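Local coordinates for protein pectinesterase 1 (Solanum lycopersicum, PDB 1XG2) that hydrolyses methyl esters of cell-wall pectin as the pectinesterase domain of a longer precursor, and may prepare fruit cell walls for softening during ripening, at residues Val162-Gln167 against Ile197-Ile202. Sequence-based numbering, arbitrary orientation.
Sequences VFQKCQ and IQFCNI
Two successive coils of a right-handed parallel beta-helix lie in register here, at the turn where strand 160-164 passes into 167-170 and strand 194-198 into 201-204. Both turns bend alike: K165 and F199 adopt left-handed backbone angles (phi near 55°), which turn the chain out of one sheet and toward the next. Parallel bonding runs up to the bend and resumes after it. F163 O accepts Q198 N at 2.9 Å, nearly along its C=O axis, and C166 O takes N201 N at 2.9 Å; between them K165 N reaches Q198 O only weakly. At the bend C166 N donates instead to C200 SG (3.5 Å). Experiment establishes a C166-C200 disulfide in the protein, but the sulfurs are not bonded to each other in this model; each SG lies beside its own backbone N.

Residues at matching positions lie side by side. Q164 NE2 gives a hydrogen to Q198 OE1 (3.0 Å); the extended side chains have their amides turned 53° apart, and NE2 comes from above the carbonyl plane of Q198. Q164 NE2 also binds V312 O, and Q198 NE2 binds G314 O, so these buried amides tie the coils to the C-terminal segment, where K165 NZ forms a salt bridge with D317. Beyond the turn Q167 OE1 receives N201 ND2 on a lone pair at 3.2 Å. Q164 CG comes obliquely to F199 CD1 (3.7 Å), while Q198 CG covers one face of the F199 ring. Inside, F163 CD1 packs beside I197 CG1, apolar groups suited to the core, and F163 stacks on Y143 of the preceding coil. Such coil-on-coil alignment, with side-chain amides bonding between coils, is characteristic of the pectinesterase parallel beta-helix.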
loop_
_atom_site.group_PDB
_atom_site.type_symbol
_atom_site.label_atom_id
_atom_site.label_comp_id
_atom_site.label_asym_id
_atom_site.label_seq_id
_atom_site.Cartn_x
_atom_site.Cartn_y
_atom_site.Cartn_z
ATOM N N VAL A 162 1.223 9.590 0.173
ATOM C CA VAL A 162 1.650 10.754 0.941
ATOM C C VAL A 162 0.829 10.916 2.220
ATOM O O VAL A 162 -0.408 10.904 2.189
ATOM C CB VAL A 162 1.528 12.025 0.094
ATOM C CG1 VAL A 162 1.918 13.257 0.900
ATOM C CG2 VAL A 162 2.404 11.887 -1.146
ATOM N N PHE A 163 1.539 11.051 3.333
ATOM C CA PHE A 163 0.983 11.425 4.630
ATOM C C PHE A 163 1.289 12.894 4.840
ATOM O O PHE A 163 2.446 13.316 4.770
ATOM C CB PHE A 163 1.603 10.599 5.759
ATOM C CG PHE A 163 1.299 9.141 5.667
ATOM C CD1 PHE A 163 2.054 8.317 4.852
ATOM C CD2 PHE A 163 0.250 8.584 6.397
ATOM C CE1 PHE A 163 1.756 6.976 4.740
ATOM C CE2 PHE A 163 -0.047 7.242 6.293
ATOM C CZ PHE A 163 0.709 6.438 5.475
ATOM N N GLN A 164 0.251 13.680 5.079
ATOM C CA GLN A 164 0.408 15.104 5.261
ATOM C C GLN A 164 -0.324 15.566 6.502
ATOM O O GLN A 164 -1.502 15.292 6.651
ATOM C CB GLN A 164 -0.141 15.819 4.037
ATOM C CG GLN A 164 0.615 17.028 3.645
ATOM C CD GLN A 164 0.101 17.604 2.347
ATOM O OE1 GLN A 164 -1.041 18.053 2.288
ATOM N NE2 GLN A 164 0.925 17.574 1.306
ATOM N N LYS A 165 0.376 16.285 7.380
ATOM C CA LYS A 165 -0.212 16.788 8.623
ATOM C C LYS A 165 -0.878 15.680 9.455
ATOM O O LYS A 165 -1.946 15.863 10.039
ATOM C CB LYS A 165 -1.185 17.939 8.337
ATOM C CG LYS A 165 -0.575 19.052 7.496
ATOM C CD LYS A 165 -0.324 20.317 8.270
ATOM C CE LYS A 165 0.374 21.393 7.402
ATOM N NZ LYS A 165 -0.574 22.302 6.658
ATOM N N CYS A 166 -0.215 14.531 9.497
ATOM C CA CYS A 166 -0.609 13.424 10.354
ATOM C C CYS A 166 0.312 13.354 11.557
ATOM O O CYS A 166 1.450 13.796 11.496
ATOM C CB CYS A 166 -0.526 12.101 9.592
ATOM S SG CYS A 166 -1.704 11.997 8.215
ATOM N N GLN A 167 -0.187 12.775 12.642
ATOM C CA GLN A 167 0.640 12.440 13.785
ATOM C C GLN A 167 0.898 10.933 13.722
ATOM O O GLN A 167 -0.031 10.132 13.783
ATOM C CB GLN A 167 -0.067 12.854 15.078
ATOM C CG GLN A 167 -0.437 14.329 15.079
ATOM C CD GLN A 167 -0.729 14.899 16.461
ATOM O OE1 GLN A 167 0.196 15.213 17.225
ATOM N NE2 GLN A 167 -2.009 15.064 16.772
ATOM N N ILE A 197 6.315 11.171 3.787
ATOM C CA ILE A 197 5.762 11.706 5.016
ATOM C C ILE A 197 6.170 13.180 5.066
ATOM O O ILE A 197 7.358 13.488 5.087
ATOM C CB ILE A 197 6.331 10.923 6.218
ATOM C CG1 ILE A 197 5.759 9.504 6.237
ATOM C CG2 ILE A 197 6.049 11.629 7.571
ATOM C CD1 ILE A 197 6.604 8.539 7.062
ATOM N N GLN A 198 5.185 14.064 5.093
ATOM C CA GLN A 198 5.396 15.503 4.912
ATOM C C GLN A 198 4.563 16.320 5.882
ATOM O O GLN A 198 3.368 16.104 5.992
ATOM C CB GLN A 198 4.992 15.882 3.481
ATOM C CG GLN A 198 5.445 17.251 3.040
ATOM C CD GLN A 198 4.918 17.622 1.654
ATOM O OE1 GLN A 198 3.864 17.132 1.228
ATOM N NE2 GLN A 198 5.642 18.505 0.963
ATOM N N PHE A 199 5.186 17.281 6.560
ATOM C CA PHE A 199 4.493 18.130 7.543
ATOM C C PHE A 199 3.800 17.305 8.628
ATOM O O PHE A 199 2.735 17.676 9.112
ATOM C CB PHE A 199 3.451 19.042 6.892
ATOM C CG PHE A 199 3.895 19.675 5.613
ATOM C CD1 PHE A 199 3.053 19.679 4.513
ATOM C CD2 PHE A 199 5.127 20.297 5.508
ATOM C CE1 PHE A 199 3.447 20.266 3.320
ATOM C CE2 PHE A 199 5.528 20.887 4.312
ATOM C CZ PHE A 199 4.680 20.876 3.223
ATOM N N CYS A 200 4.431 16.208 9.019
ATOM C CA CYS A 200 3.884 15.314 10.015
ATOM C C CYS A 200 4.591 15.513 11.353
ATOM O O CYS A 200 5.633 16.169 11.446
ATOM C CB CYS A 200 4.038 13.865 9.545
ATOM S SG CYS A 200 2.865 13.420 8.226
ATOM N N ASN A 201 3.987 14.932 12.378
ATOM C CA ASN A 201 4.534 14.882 13.716
ATOM C C ASN A 201 4.879 13.441 13.996
ATOM O O ASN A 201 3.976 12.632 14.090
ATOM C CB ASN A 201 3.421 15.308 14.668
ATOM C CG ASN A 201 3.875 16.263 15.727
ATOM O OD1 ASN A 201 4.716 17.121 15.484
ATOM N ND2 ASN A 201 3.258 16.159 16.919
ATOM N N ILE A 202 6.159 13.096 14.118
ATOM C CA ILE A 202 6.549 11.726 14.464
ATOM C C ILE A 202 7.020 11.742 15.899
ATOM O O ILE A 202 8.086 12.280 16.213
ATOM C CB ILE A 202 7.634 11.175 13.529
ATOM C CG1 ILE A 202 7.241 11.427 12.071
ATOM C CG2 ILE A 202 7.827 9.695 13.794
ATOM C CD1 ILE A 202 8.223 10.892 11.046
#